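Local coordinates for protein colicin-D (Escherichia coli, PDB 5ZNM) that kills Escherichia coli and close relatives as a polypeptide toxin whose C-terminal RNase domain cleaves tRNA and so stops protein synthesis, at residues H301-I307 with K319-A323; V153-L157 with G258-F262. All coordinates share one frame; numbering follows the deposited sequence.

Interaction 1 of 2, residues H301-I307 with K319-A323; sequences HAGDFGI and KFRDA
In the C-terminal tRNase domain, a short 3-10 turn and the loop that follows it pack against helix 314-329, with A302, F305 and I307 meeting F320 and A323. The F320 ring is the centrepiece. Its CG is anti to the backbone N (chi1 -170°), which swings the ring off the helix toward the turn. The A302 methyl sits over one face as a CH-pi contact, in which A302 CB lies 4.3 Å from the centroid of the F320 ring. A small side chain suits this buried place, since it lets the turn come close to the flat ring. F305 meets the same ring at its edge, F305 CD1 being 4.1 Å from F320 CE1, while F305 CB lies 3.9 Å from A323 CB. Alanine leaves room on the helix here for two neighbours, because A323 CB also touches I307 CD1 at 4.0 Å. I307 reaches the helix backbone: with its chain extended at chi2 (163°), I307 CD1 lies 3.5 Å from F320 CA. The aliphatic base of K319 borders this methyl, and its ammonium group runs on to a salt bridge with D309. Within the turn A302 O accepts from both F305 N (2.9 Å) and I307 N (3.2 Å). Beyond the contact, F320 touches L295 of helix 292-297, and F305 also touches N355 and V357 of strand 355-359. F305 thus bridges helix 314-329 and that strand, as in an alpha+beta domain where a helix packs beside an antiparallel sheet.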
ATOM      1  N   HIS A 301     -27.602 -29.547 -20.844  1.00 18.55           N
ATOM      2  CA  HIS A 301     -28.606 -28.886 -21.666  1.00 17.63           C
ATOM      3  C   HIS A 301     -28.085 -28.418 -23.021  1.00 20.05           C
ATOM      4  O   HIS A 301     -28.862 -27.828 -23.782  1.00 18.99           O
ATOM      5  CB  HIS A 301     -29.185 -27.674 -20.924  1.00 17.96           C
ATOM      6  CG  HIS A 301     -29.842 -28.017 -19.622  1.00 21.81           C
ATOM      7  ND1 HIS A 301     -30.959 -28.823 -19.547  1.00 26.53           N
ATOM      8  CD2 HIS A 301     -29.542 -27.669 -18.348  1.00 21.80           C
ATOM      9  CE1 HIS A 301     -31.323 -28.951 -18.283  1.00 27.55           C
ATOM     10  NE2 HIS A 301     -30.477 -28.268 -17.536  1.00 22.53           N
ATOM     11  N   ALA A 302     -26.817 -28.662 -23.355  1.00 16.12           N
ATOM     12  CA  ALA A 302     -26.260 -28.043 -24.568  1.00 16.19           C
ATOM     13  C   ALA A 302     -26.933 -28.560 -25.837  1.00 17.17           C
ATOM     14  O   ALA A 302     -26.971 -27.849 -26.851  1.00 16.00           O
ATOM     15  CB  ALA A 302     -24.746 -28.272 -24.644  1.00 15.45           C
ATOM     16  N   GLY A 303     -27.473 -29.783 -25.804  1.00 14.78           N
ATOM     17  CA  GLY A 303     -28.209 -30.282 -26.957  1.00 14.49           C
ATOM     18  C   GLY A 303     -29.426 -29.443 -27.311  1.00 17.30           C
ATOM     19  O   GLY A 303     -29.769 -29.315 -28.484  1.00 21.92           O
ATOM     20  N   ASP A 304     -30.098 -28.867 -26.306  1.00 13.97           N
ATOM     21  CA  ASP A 304     -31.203 -27.951 -26.572  1.00 15.66           C
ATOM     22  C   ASP A 304     -30.747 -26.680 -27.267  1.00 18.38           C
ATOM     23  O   ASP A 304     -31.580 -25.959 -27.828  1.00 18.52           O
ATOM     24  CB  ASP A 304     -31.925 -27.583 -25.271  1.00 18.22           C
ATOM     25  CG  ASP A 304     -32.799 -28.701 -24.766  1.00 22.82           C
ATOM     26  OD1 ASP A 304     -32.970 -29.669 -25.526  1.00 24.29           O
ATOM     27  OD2 ASP A 304     -33.333 -28.603 -23.641  1.00 22.68           O
ATOM     28  N   PHE A 305     -29.451 -26.365 -27.228  1.00 15.75           N
ATOM     29  CA  PHE A 305     -28.935 -25.229 -27.974  1.00 16.07           C
ATOM     30  C   PHE A 305     -28.173 -25.668 -29.226  1.00 19.91           C
ATOM     31  O   PHE A 305     -27.350 -24.912 -29.750  1.00 17.96           O
ATOM     32  CB  PHE A 305     -28.074 -24.343 -27.057  1.00 16.08           C
ATOM     33  CG  PHE A 305     -28.866 -23.685 -25.943  1.00 17.03           C
ATOM     34  CD1 PHE A 305     -29.197 -24.392 -24.790  1.00 15.74           C
ATOM     35  CD2 PHE A 305     -29.263 -22.361 -26.046  1.00 15.17           C
ATOM     36  CE1 PHE A 305     -29.930 -23.796 -23.767  1.00 17.76           C
ATOM     37  CE2 PHE A 305     -29.993 -21.750 -25.035  1.00 17.76           C
ATOM     38  CZ  PHE A 305     -30.325 -22.467 -23.887  1.00 23.34           C
ATOM     39  N   GLY A 306     -28.442 -26.875 -29.721  1.00 19.26           N
ATOM     40  CA  GLY A 306     -27.901 -27.292 -31.002  1.00 19.21           C
ATOM     41  C   GLY A 306     -26.492 -27.840 -30.982  1.00 17.31           C
ATOM     42  O   GLY A 306     -25.848 -27.893 -32.034  1.00 20.97           O
ATOM     43  N   ILE A 307     -25.982 -28.231 -29.820  1.00 14.41           N
ATOM     44  CA  ILE A 307     -24.613 -28.717 -29.686  1.00 14.39           C
ATOM     45  C   ILE A 307     -24.645 -30.228 -29.528  1.00 15.99           C
ATOM     46  O   ILE A 307     -25.195 -30.741 -28.549  1.00 19.22           O
ATOM     47  CB  ILE A 307     -23.903 -28.048 -28.500  1.00 15.77           C
ATOM     48  CG1 ILE A 307     -23.720 -26.567 -28.804  1.00 14.23           C
ATOM     49  CG2 ILE A 307     -22.578 -28.736 -28.232  1.00 16.27           C
ATOM     50  CD1 ILE A 307     -23.401 -25.739 -27.575  1.00 19.56           C
ATOM     51  N   LYS A 319     -18.326 -23.646 -26.997  1.00 12.58           N
ATOM     52  CA  LYS A 319     -19.521 -23.738 -27.846  1.00 14.80           C
ATOM     53  C   LYS A 319     -20.783 -23.383 -27.065  1.00 12.63           C
ATOM     54  O   LYS A 319     -21.629 -22.611 -27.539  1.00 15.23           O
ATOM     55  CB  LYS A 319     -19.668 -25.153 -28.423  1.00 15.09           C
ATOM     56  CG  LYS A 319     -18.767 -25.511 -29.590  1.00 15.31           C
ATOM     57  CD  LYS A 319     -19.302 -26.824 -30.241  1.00 19.80           C
ATOM     58  CE  LYS A 319     -18.357 -27.322 -31.334  1.00 21.83           C
ATOM     59  NZ  LYS A 319     -18.872 -28.589 -31.916  1.00 17.84           N
ATOM     60  N   PHE A 320     -20.935 -23.970 -25.868  1.00 14.28           N
ATOM     61  CA  PHE A 320     -22.116 -23.742 -25.029  1.00 13.91           C
ATOM     62  C   PHE A 320     -22.208 -22.280 -24.605  1.00 14.64           C
ATOM     63  O   PHE A 320     -23.269 -21.652 -24.710  1.00 17.92           O
ATOM     64  CB  PHE A 320     -22.024 -24.661 -23.804  1.00 15.34           C
ATOM     65  CG  PHE A 320     -23.282 -24.736 -22.947  1.00 14.83           C
ATOM     66  CD1 PHE A 320     -24.538 -24.607 -23.498  1.00 16.62           C
ATOM     67  CD2 PHE A 320     -23.174 -24.976 -21.581  1.00 16.86           C
ATOM     68  CE1 PHE A 320     -25.684 -24.712 -22.698  1.00 18.02           C
ATOM     69  CE2 PHE A 320     -24.301 -25.070 -20.768  1.00 17.04           C
ATOM     70  CZ  PHE A 320     -25.565 -24.942 -21.335  1.00 16.29           C
ATOM     71  N   ARG A 321     -21.089 -21.709 -24.144  1.00 14.30           N
ATOM     72  CA  ARG A 321     -21.068 -20.288 -23.798  1.00 13.58           C
ATOM     73  C   ARG A 321     -21.506 -19.429 -24.986  1.00 15.15           C
ATOM     74  O   ARG A 321     -22.358 -18.536 -24.852  1.00 13.90           O
ATOM     75  CB  ARG A 321     -19.658 -19.899 -23.330  1.00 16.05           C
ATOM     76  CG  ARG A 321     -19.518 -18.548 -22.617  1.00 16.46           C
ATOM     77  CD  ARG A 321     -19.499 -17.345 -23.560  1.00 15.45           C
ATOM     78  NE  ARG A 321     -18.524 -17.457 -24.668  1.00 16.98           N
ATOM     79  CZ  ARG A 321     -17.229 -17.152 -24.576  1.00 19.42           C
ATOM     80  NH1 ARG A 321     -16.438 -17.274 -25.643  1.00 17.35           N
ATOM     81  NH2 ARG A 321     -16.718 -16.712 -23.422  1.00 19.62           N
ATOM     82  N   ASP A 322     -20.930 -19.693 -26.163  1.00 14.90           N
ATOM     83  CA  ASP A 322     -21.272 -18.918 -27.353  1.00 12.72           C
ATOM     84  C   ASP A 322     -22.739 -19.120 -27.740  1.00 16.57           C
ATOM     85  O   ASP A 322     -23.423 -18.160 -28.119  1.00 17.59           O
ATOM     86  CB  ASP A 322     -20.331 -19.294 -28.515  1.00 15.37           C
ATOM     87  CG  ASP A 322     -18.882 -18.779 -28.313  1.00 18.83           C
ATOM     88  OD1 ASP A 322     -18.646 -17.921 -27.432  1.00 16.57           O
ATOM     89  OD2 ASP A 322     -17.968 -19.239 -29.026  1.00 16.20           O
ATOM     90  N   ALA A 323     -23.256 -20.348 -27.611  1.00 17.17           N
ATOM     91  CA  ALA A 323     -24.664 -20.579 -27.940  1.00 16.11           C
ATOM     92  C   ALA A 323     -25.584 -19.784 -27.025  1.00 20.71           C
ATOM     93  O   ALA A 323     -26.580 -19.212 -27.479  1.00 16.70           O
ATOM     94  CB  ALA A 323     -24.998 -22.070 -27.867  1.00 17.66           C
TER

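Interaction 2 of 2, residues V153-L157 with G258-F262; sequences VRGQL and GLRDF
The outermost strand 153-160 of an antiparallel sheet in the central domain is joined by a buried salt bridge to the loop leading into strand 262-267, R154 pairing with D261. The guanidinium meets the carboxylate side-on, each nitrogen taking its own oxygen: R154 NE to D261 OD2 at 2.8 Å (164°) and R154 NH2 to D261 OD1 at 2.8 Å (174°). Both oxygens use their syn lone pairs, and the two planes lie only 11° apart, so the paired bonds hold the two groups nearly coplanar and fix their rotation. The arginine chain bends at chi3 to present this edge. D261 OD2 also bonds to the Y278 hydroxyl, and R154 NH1 to the carbonyl of P177, which gives these buried polar groups further partners. L259 covers one face of the guanidinium, L259 CD1 lying 3.5 Å from R154 CZ; an apolar methyl suits that face because the N-H groups all point outward in the plane. The other branch turns to the strand, where L259 CD2 is 3.5 Å from Q156 CB. The Y278 hydroxyl bonds to G155 N as well, linking strand 274-281 to the same site. Such a side-on bidentate arginine-aspartate salt bridge, one face covered by a leucine, is how a buried charged pair can join the edge of one antiparallel sheet to the loop entering another.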
ATOM      1  N   VAL A 153       5.422 -21.155 -10.955  1.00 26.64           N
ATOM      2  CA  VAL A 153       4.003 -21.039 -10.639  1.00 32.77           C
ATOM      3  C   VAL A 153       3.408 -20.032 -11.597  1.00 28.39           C
ATOM      4  O   VAL A 153       3.956 -18.938 -11.753  1.00 28.79           O
ATOM      5  CB  VAL A 153       3.756 -20.557  -9.196  1.00 30.82           C
ATOM      6  CG1 VAL A 153       2.263 -20.375  -8.954  1.00 29.09           C
ATOM      7  CG2 VAL A 153       4.321 -21.524  -8.225  1.00 30.75           C
ATOM      8  N   ARG A 154       2.291 -20.385 -12.230  1.00 25.26           N
ATOM      9  CA  ARG A 154       1.542 -19.422 -13.018  1.00 21.11           C
ATOM     10  C   ARG A 154       0.167 -19.218 -12.404  1.00 29.18           C
ATOM     11  O   ARG A 154      -0.319 -20.043 -11.621  1.00 28.12           O
ATOM     12  CB  ARG A 154       1.428 -19.863 -14.480  1.00 18.90           C
ATOM     13  CG  ARG A 154       2.744 -19.678 -15.236  1.00 25.00           C
ATOM     14  CD  ARG A 154       2.705 -20.359 -16.591  1.00 24.44           C
ATOM     15  NE  ARG A 154       1.856 -19.654 -17.539  1.00 23.12           N
ATOM     16  CZ  ARG A 154       1.628 -20.091 -18.773  1.00 31.77           C
ATOM     17  NH1 ARG A 154       2.186 -21.226 -19.181  1.00 27.25           N
ATOM     18  NH2 ARG A 154       0.841 -19.409 -19.595  1.00 25.83           N
ATOM     19  N   GLY A 155      -0.458 -18.103 -12.763  1.00 24.78           N
ATOM     20  CA  GLY A 155      -1.705 -17.692 -12.154  1.00 24.46           C
ATOM     21  C   GLY A 155      -2.813 -17.553 -13.177  1.00 27.95           C
ATOM     22  O   GLY A 155      -2.567 -17.297 -14.358  1.00 27.32           O
ATOM     23  N   GLN A 156      -4.045 -17.717 -12.702  1.00 31.76           N
ATOM     24  CA  GLN A 156      -5.238 -17.578 -13.521  1.00 26.62           C
ATOM     25  C   GLN A 156      -6.369 -17.049 -12.652  1.00 28.02           C
ATOM     26  O   GLN A 156      -6.587 -17.556 -11.545  1.00 27.18           O
ATOM     27  CB  GLN A 156      -5.616 -18.927 -14.135  1.00 35.80           C
ATOM     28  CG  GLN A 156      -7.072 -19.075 -14.441  1.00 39.64           C
ATOM     29  CD  GLN A 156      -7.336 -20.213 -15.375  1.00 35.51           C
ATOM     30  OE1 GLN A 156      -7.377 -21.373 -14.970  1.00 40.86           O
ATOM     31  NE2 GLN A 156      -7.509 -19.889 -16.648  1.00 38.42           N
ATOM     32  N   LEU A 157      -7.072 -16.026 -13.137  1.00 22.49           N
ATOM     33  CA  LEU A 157      -8.239 -15.499 -12.440  1.00 24.83           C
ATOM     34  C   LEU A 157      -9.479 -16.276 -12.864  1.00 23.55           C
ATOM     35  O   LEU A 157      -9.685 -16.530 -14.054  1.00 21.14           O
ATOM     36  CB  LEU A 157      -8.430 -14.013 -12.721  1.00 23.83           C
ATOM     37  CG  LEU A 157      -7.508 -13.070 -11.958  1.00 29.66           C
ATOM     38  CD1 LEU A 157      -7.726 -11.648 -12.432  1.00 24.82           C
ATOM     39  CD2 LEU A 157      -7.751 -13.173 -10.462  1.00 26.39           C
ATOM     40  N   GLY A 258      -6.793 -21.654 -20.699  1.00 32.78           N
ATOM     41  CA  GLY A 258      -7.324 -20.649 -19.807  1.00 44.73           C
ATOM     42  C   GLY A 258      -6.316 -19.626 -19.328  1.00 46.67           C
ATOM     43  O   GLY A 258      -6.652 -18.817 -18.455  1.00 47.25           O
ATOM     44  N   LEU A 259      -5.092 -19.634 -19.869  1.00 38.44           N
ATOM     45  CA  LEU A 259      -3.989 -18.810 -19.376  1.00 23.87           C
ATOM     46  C   LEU A 259      -3.657 -17.727 -20.386  1.00 29.71           C
ATOM     47  O   LEU A 259      -3.107 -18.016 -21.453  1.00 36.91           O
ATOM     48  CB  LEU A 259      -2.749 -19.655 -19.106  1.00 21.76           C
ATOM     49  CG  LEU A 259      -2.855 -20.625 -17.944  1.00 34.60           C
ATOM     50  CD1 LEU A 259      -1.476 -21.167 -17.633  1.00 34.58           C
ATOM     51  CD2 LEU A 259      -3.458 -19.943 -16.735  1.00 36.77           C
ATOM     52  N   ARG A 260      -3.944 -16.483 -20.033  1.00 25.86           N
ATOM     53  CA  ARG A 260      -3.484 -15.328 -20.790  1.00 29.67           C
ATOM     54  C   ARG A 260      -2.671 -14.466 -19.831  1.00 33.94           C
ATOM     55  O   ARG A 260      -3.103 -13.385 -19.431  1.00 52.39           O
ATOM     56  CB  ARG A 260      -4.636 -14.554 -21.386  1.00 25.04           C
ATOM     57  CG  ARG A 260      -5.649 -15.408 -22.081  1.00 26.81           C
ATOM     58  CD  ARG A 260      -6.800 -14.547 -22.478  1.00 23.50           C
ATOM     59  NE  ARG A 260      -6.596 -13.938 -23.784  1.00 21.81           N
ATOM     60  CZ  ARG A 260      -7.459 -13.082 -24.320  1.00 25.87           C
ATOM     61  NH1 ARG A 260      -8.560 -12.744 -23.634  1.00 16.73           N
ATOM     62  NH2 ARG A 260      -7.237 -12.585 -25.536  1.00 20.77           N
ATOM     63  N   ASP A 261      -1.529 -14.983 -19.404  1.00 20.16           N
ATOM     64  CA  ASP A 261      -0.653 -14.247 -18.502  1.00 17.05           C
ATOM     65  C   ASP A 261       0.601 -13.817 -19.249  1.00 22.41           C
ATOM     66  O   ASP A 261       0.976 -14.401 -20.270  1.00 19.70           O
ATOM     67  CB  ASP A 261      -0.289 -15.092 -17.268  1.00 16.06           C
ATOM     68  CG  ASP A 261       0.235 -16.464 -17.645  1.00 28.01           C
ATOM     69  OD1 ASP A 261      -0.181 -16.983 -18.700  1.00 25.74           O
ATOM     70  OD2 ASP A 261       1.060 -17.021 -16.891  1.00 20.68           O
ATOM     71  N   PHE A 262       1.246 -12.766 -18.745  1.00 15.63           N
ATOM     72  CA  PHE A 262       2.423 -12.258 -19.435  1.00 14.94           C
ATOM     73  C   PHE A 262       3.267 -11.469 -18.448  1.00 19.93           C
ATOM     74  O   PHE A 262       2.873 -11.245 -17.304  1.00 18.43           O
ATOM     75  CB  PHE A 262       2.033 -11.390 -20.641  1.00 16.84           C
ATOM     76  CG  PHE A 262       1.273 -10.124 -20.282  1.00 19.98           C
ATOM     77  CD1 PHE A 262      -0.112 -10.145 -20.126  1.00 17.79           C
ATOM     78  CD2 PHE A 262       1.947  -8.908 -20.136  1.00 19.50           C
ATOM     79  CE1 PHE A 262      -0.815  -8.994 -19.821  1.00 17.30           C
ATOM     80  CE2 PHE A 262       1.261  -7.747 -19.825  1.00 17.08           C
ATOM     81  CZ  PHE A 262      -0.133  -7.785 -19.665  1.00 15.13           C
TER

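In the fold
The two contacts belong to different domains: interaction 2 lies in the central domain, its centre about 9 Å from the centre of the chain, and interaction 1 in the C-terminal tRNase domain, its centre about 25 Å from that point. Their centres are 27 Å apart and they share no element. Interaction 1 joins parts close in sequence, is only partly buried, and relies on apolar side chains between a turn and a helix. Interaction 2 brings together segments a hundred residues apart in a buried setting, where a charged pair with further hydrogen-bonding partners ties a sheet edge to a loop. Buried area is nearly equal, 317 and 313 Å², despite this difference in chemistry.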